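Local atomic coordinates of mannan endo-1,4-beta-mannosidase (Mytilus edulis, PDB entry 2C0H), a protein that hydrolyses internal beta-1,4-mannosidic linkages in the backbones of mannans, galactomannans and glucomannans. Residues Trp158-Ile168 with Ile201-Ile212. The protein carries 3 engineered substitutions. Sequence-based numbering, arbitrary orientation.
Sequences WDIMNEPEGEI and IGRFVNWQAAAI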
loop_
_atom_site.group_PDB
_atom_site.type_symbol
_atom_site.label_atom_id
_atom_site.label_comp_id
_atom_site.label_asym_id
_atom_site.label_seq_id
_atom_site.Cartn_x
_atom_site.Cartn_y
_atom_site.Cartn_z
ATOM N N TRP A 158 2.955 -5.879 3.190
ATOM C CA TRP A 158 1.633 -6.070 2.581
ATOM C C TRP A 158 0.773 -4.809 2.692
ATOM O O TRP A 158 0.629 -4.228 3.762
ATOM C CB TRP A 158 0.897 -7.254 3.250
ATOM C CG TRP A 158 1.668 -8.532 3.275
ATOM C CD1 TRP A 158 2.453 -9.017 4.296
ATOM C CD2 TRP A 158 1.727 -9.524 2.238
ATOM N NE1 TRP A 158 2.990 -10.219 3.949
ATOM C CE2 TRP A 158 2.559 -10.565 2.697
ATOM C CE3 TRP A 158 1.171 -9.622 0.956
ATOM C CZ2 TRP A 158 2.849 -11.689 1.921
ATOM C CZ3 TRP A 158 1.446 -10.745 0.197
ATOM C CH2 TRP A 158 2.283 -11.760 0.676
ATOM N N ASP A 159 0.173 -4.398 1.581
ATOM C CA ASP A 159 -0.803 -3.312 1.541
ATOM C C ASP A 159 -2.154 -3.987 1.288
ATOM O O ASP A 159 -2.327 -4.651 0.280
ATOM C CB ASP A 159 -0.373 -2.340 0.418
ATOM C CG ASP A 159 -1.394 -1.279 0.072
ATOM O OD1 ASP A 159 -2.513 -1.213 0.632
ATOM O OD2 ASP A 159 -1.045 -0.455 -0.824
ATOM N N ILE A 160 -3.084 -3.855 2.225
ATOM C CA ILE A 160 -4.373 -4.549 2.104
ATOM C C ILE A 160 -5.201 -4.081 0.916
ATOM O O ILE A 160 -5.839 -4.887 0.261
ATOM C CB ILE A 160 -5.241 -4.416 3.361
ATOM C CG1 ILE A 160 -4.488 -4.889 4.603
ATOM C CG2 ILE A 160 -6.550 -5.176 3.198
ATOM C CD1 ILE A 160 -3.905 -6.228 4.528
ATOM N N MET A 161 -5.229 -2.787 0.646
ATOM C CA MET A 161 -6.088 -2.296 -0.433
ATOM C C MET A 161 -5.612 -0.963 -0.941
ATOM O O MET A 161 -5.228 -0.108 -0.162
ATOM C CB MET A 161 -7.541 -2.155 0.022
ATOM C CG MET A 161 -8.522 -1.943 -1.123
ATOM S SD MET A 161 -10.230 -1.987 -0.531
ATOM C CE MET A 161 -11.060 -2.780 -1.884
ATOM N N ASN A 162 -5.632 -0.799 -2.258
ATOM C CA ASN A 162 -5.447 0.499 -2.862
ATOM C C ASN A 162 -6.755 1.311 -2.858
ATOM O O ASN A 162 -7.771 0.872 -3.402
ATOM C CB ASN A 162 -4.963 0.305 -4.301
ATOM C CG ASN A 162 -4.682 1.605 -4.973
ATOM O OD1 ASN A 162 -3.776 2.298 -4.561
ATOM N ND2 ASN A 162 -5.502 1.986 -5.939
ATOM N N GLU A 163 -6.711 2.491 -2.249
ATOM C CA GLU A 163 -7.795 3.481 -2.261
ATOM C C GLU A 163 -9.194 2.954 -1.975
ATOM O O GLU A 163 -10.096 3.035 -2.818
ATOM C CB GLU A 163 -7.758 4.279 -3.579
ATOM C CG GLU A 163 -6.382 4.888 -3.794
ATOM C CD GLU A 163 -6.290 5.826 -4.974
ATOM O OE1 GLU A 163 -7.244 5.871 -5.768
ATOM O OE2 GLU A 163 -5.250 6.531 -5.084
ATOM N N PRO A 164 -9.408 2.447 -0.757
ATOM C CA PRO A 164 -10.784 2.033 -0.412
ATOM C C PRO A 164 -11.854 3.133 -0.544
ATOM O O PRO A 164 -13.040 2.836 -0.732
ATOM C CB PRO A 164 -10.671 1.621 1.059
ATOM C CG PRO A 164 -9.257 1.554 1.382
ATOM C CD PRO A 164 -8.471 2.302 0.365
ATOM N N GLU A 165 -11.441 4.396 -0.439
ATOM C CA GLU A 165 -12.361 5.526 -0.505
ATOM C C GLU A 165 -12.991 5.701 -1.887
ATOM O O GLU A 165 -13.941 6.461 -2.041
ATOM C CB GLU A 165 -11.670 6.801 -0.069
ATOM C CG GLU A 165 -10.983 6.683 1.307
ATOM C CD GLU A 165 -9.533 6.206 1.245
ATOM O OE1 GLU A 165 -9.024 5.826 0.150
ATOM O OE2 GLU A 165 -8.893 6.182 2.318
ATOM N N GLY A 166 -12.464 4.983 -2.875
ATOM C CA GLY A 166 -13.102 4.922 -4.192
ATOM C C GLY A 166 -14.542 4.444 -4.139
ATOM O O GLY A 166 -15.372 4.790 -4.995
ATOM N N GLU A 167 -14.836 3.647 -3.123
ATOM C CA GLU A 167 -16.119 2.961 -3.020
ATOM C C GLU A 167 -16.843 3.246 -1.687
ATOM O O GLU A 167 -17.855 2.608 -1.373
ATOM C CB GLU A 167 -15.915 1.453 -3.304
ATOM C CG GLU A 167 -15.524 1.199 -4.796
ATOM C CD GLU A 167 -14.895 -0.152 -5.116
ATOM O OE1 GLU A 167 -14.568 -0.948 -4.209
ATOM O OE2 GLU A 167 -14.678 -0.406 -6.327
ATOM N N ILE A 168 -16.392 4.253 -0.952
ATOM C CA ILE A 168 -17.031 4.621 0.322
ATOM C C ILE A 168 -18.315 5.457 0.091
ATOM O O ILE A 168 -18.491 6.081 -0.958
ATOM C CB ILE A 168 -16.056 5.378 1.235
ATOM C CG1 ILE A 168 -16.511 5.363 2.699
ATOM C CG2 ILE A 168 -15.877 6.828 0.761
ATOM C CD1 ILE A 168 -15.419 5.754 3.668
ATOM N N ILE A 201 -15.450 -0.920 5.451
ATOM C CA ILE A 201 -14.062 -0.812 5.031
ATOM C C ILE A 201 -13.131 -1.079 6.211
ATOM O O ILE A 201 -12.148 -1.805 6.085
ATOM C CB ILE A 201 -13.794 0.566 4.415
ATOM C CG1 ILE A 201 -14.504 0.653 3.063
ATOM C CG2 ILE A 201 -12.290 0.821 4.298
ATOM C CD1 ILE A 201 -14.624 2.037 2.499
ATOM N N GLY A 202 -13.445 -0.492 7.364
ATOM C CA GLY A 202 -12.643 -0.713 8.565
ATOM C C GLY A 202 -12.560 -2.173 8.975
ATOM O O GLY A 202 -11.503 -2.677 9.352
ATOM N N ARG A 203 -13.685 -2.868 8.924
ATOM C CA ARG A 203 -13.691 -4.303 9.213
ATOM C C ARG A 203 -12.818 -5.116 8.239
ATOM O O ARG A 203 -12.067 -5.989 8.634
ATOM C CB ARG A 203 -15.121 -4.822 9.195
ATOM C CG ARG A 203 -15.230 -6.298 9.433
ATOM C CD ARG A 203 -16.662 -6.726 9.416
ATOM N NE ARG A 203 -17.256 -6.653 8.074
ATOM C CZ ARG A 203 -18.568 -6.640 7.830
ATOM N NH1 ARG A 203 -19.455 -6.702 8.821
ATOM N NH2 ARG A 203 -19.006 -6.588 6.581
ATOM N N PHE A 204 -12.923 -4.819 6.951
ATOM C CA PHE A 204 -12.137 -5.501 5.923
ATOM C C PHE A 204 -10.624 -5.406 6.206
ATOM O O PHE A 204 -9.879 -6.391 6.126
ATOM C CB PHE A 204 -12.501 -4.846 4.587
ATOM C CG PHE A 204 -11.968 -5.541 3.341
ATOM C CD1 PHE A 204 -12.491 -6.759 2.892
ATOM C CD2 PHE A 204 -11.011 -4.914 2.552
ATOM C CE1 PHE A 204 -12.018 -7.353 1.730
ATOM C CE2 PHE A 204 -10.545 -5.504 1.387
ATOM C CZ PHE A 204 -11.042 -6.716 0.973
ATOM N N VAL A 205 -10.183 -4.204 6.565
ATOM C CA VAL A 205 -8.785 -3.958 6.844
ATOM C C VAL A 205 -8.377 -4.613 8.164
ATOM O O VAL A 205 -7.374 -5.301 8.217
ATOM C CB VAL A 205 -8.494 -2.455 6.873
ATOM C CG1 VAL A 205 -7.090 -2.200 7.318
ATOM C CG2 VAL A 205 -8.752 -1.834 5.466
ATOM N N ASN A 206 -9.172 -4.390 9.210
ATOM C CA ASN A 206 -8.892 -4.964 10.538
ATOM C C ASN A 206 -8.698 -6.493 10.486
ATOM O O ASN A 206 -7.749 -7.045 11.065
ATOM C CB ASN A 206 -10.040 -4.584 11.478
ATOM C CG ASN A 206 -9.890 -5.113 12.896
ATOM O OD1 ASN A 206 -10.751 -5.875 13.366
ATOM N ND2 ASN A 206 -8.859 -4.672 13.604
ATOM N N TRP A 207 -9.586 -7.198 9.794
ATOM C CA TRP A 207 -9.495 -8.670 9.767
ATOM C C TRP A 207 -8.274 -9.199 8.989
ATOM O O TRP A 207 -7.645 -10.183 9.371
ATOM C CB TRP A 207 -10.783 -9.271 9.207
ATOM C CG TRP A 207 -11.975 -9.248 10.162
ATOM C CD1 TRP A 207 -12.211 -8.367 11.174
ATOM C CD2 TRP A 207 -13.058 -10.179 10.173
ATOM N NE1 TRP A 207 -13.397 -8.683 11.816
ATOM C CE2 TRP A 207 -13.935 -9.786 11.212
ATOM C CE3 TRP A 207 -13.373 -11.302 9.400
ATOM C CZ2 TRP A 207 -15.111 -10.488 11.509
ATOM C CZ3 TRP A 207 -14.561 -12.000 9.690
ATOM C CH2 TRP A 207 -15.399 -11.584 10.738
ATOM N N GLN A 208 -7.921 -8.550 7.878
ATOM C CA GLN A 208 -6.792 -8.999 7.109
ATOM C C GLN A 208 -5.457 -8.644 7.769
ATOM O O GLN A 208 -4.517 -9.421 7.709
ATOM C CB GLN A 208 -6.891 -8.481 5.673
ATOM C CG GLN A 208 -8.054 -9.133 4.941
ATOM C CD GLN A 208 -8.238 -8.604 3.547
ATOM O OE1 GLN A 208 -7.602 -9.089 2.604
ATOM N NE2 GLN A 208 -9.097 -7.628 3.403
ATOM N N ALA A 209 -5.398 -7.490 8.420
ATOM C CA ALA A 209 -4.216 -7.105 9.189
ATOM C C ALA A 209 -3.968 -8.098 10.318
ATOM O O ALA A 209 -2.850 -8.525 10.529
ATOM C CB ALA A 209 -4.366 -5.720 9.727
ATOM N N ALA A 210 -5.036 -8.485 11.011
ATOM C CA ALA A 210 -4.891 -9.455 12.091
ATOM C C ALA A 210 -4.421 -10.826 11.586
ATOM O O ALA A 210 -3.572 -11.472 12.216
ATOM C CB ALA A 210 -6.203 -9.566 12.861
ATOM N N ALA A 211 -4.938 -11.254 10.435
ATOM C CA ALA A 211 -4.579 -12.534 9.846
ATOM C C ALA A 211 -3.093 -12.628 9.476
ATOM O O ALA A 211 -2.428 -13.598 9.771
ATOM C CB ALA A 211 -5.450 -12.789 8.631
ATOM N N ILE A 212 -2.566 -11.591 8.844
ATOM C CA ILE A 212 -1.174 -11.570 8.436
ATOM C C ILE A 212 -0.291 -11.625 9.673
ATOM O O ILE A 212 0.682 -12.364 9.702
ATOM C CB ILE A 212 -0.861 -10.300 7.611
ATOM C CG1 ILE A 212 -1.619 -10.365 6.281
ATOM C CG2 ILE A 212 0.658 -10.172 7.399
ATOM C CD1 ILE A 212 -1.687 -9.051 5.557
#
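Ile160 sits against Val205 where strand 158-162 runs nearly antiparallel to helix 201-212, the two axes 9.0 Å apart at their closest and 163° between their directions. Its two branches divide the work. CG2, anti to the backbone N, presses on the amide of Gln208, 3.5 Å from NE2, while the Ile160 and Ile212 side chains slide past each other in opposite directions, their CD1 atoms 3.7 Å apart. Ile212 also reaches Trp158, its CG2 lying 3.8 Å from ring atom CD1. The Gln208 amide is buried yet well used: NE2 donates to Phe204 O one turn back (3.1 Å), approaching from above the carbonyl plane, and lies over the centre of the Phe204 ring, while OE1 takes a hydrogen bond from the indole NE1 of Trp112 on the neighbouring strand 106-113. A leucine in place of Gln208 has no amide and would probably leave Trp112 NE1 without its acceptor and the Phe204 ring without the N-H group over its face. Met161 reaches the same ring in an oblique Met-aromatic contact, SD 4.0 Å from Phe204 CE2. Beyond the strand, Pro164 CB packs on Ile201 CG2 at 3.7 Å, and Ile201 CD1 meets Ile168 CG1, the two side chains crossing at about a right angle. The contact is mainly apolar, with one buried amide held by hydrogen bonds, and packs a barrel strand against the helix that follows it, the beta-alpha unit of the family 5 TIM barrel; at the strand's C-terminal end stand Asn162 and Glu163, probably a substrate-binding residue and the catalytic proton donor, as in related family 5 enzymes.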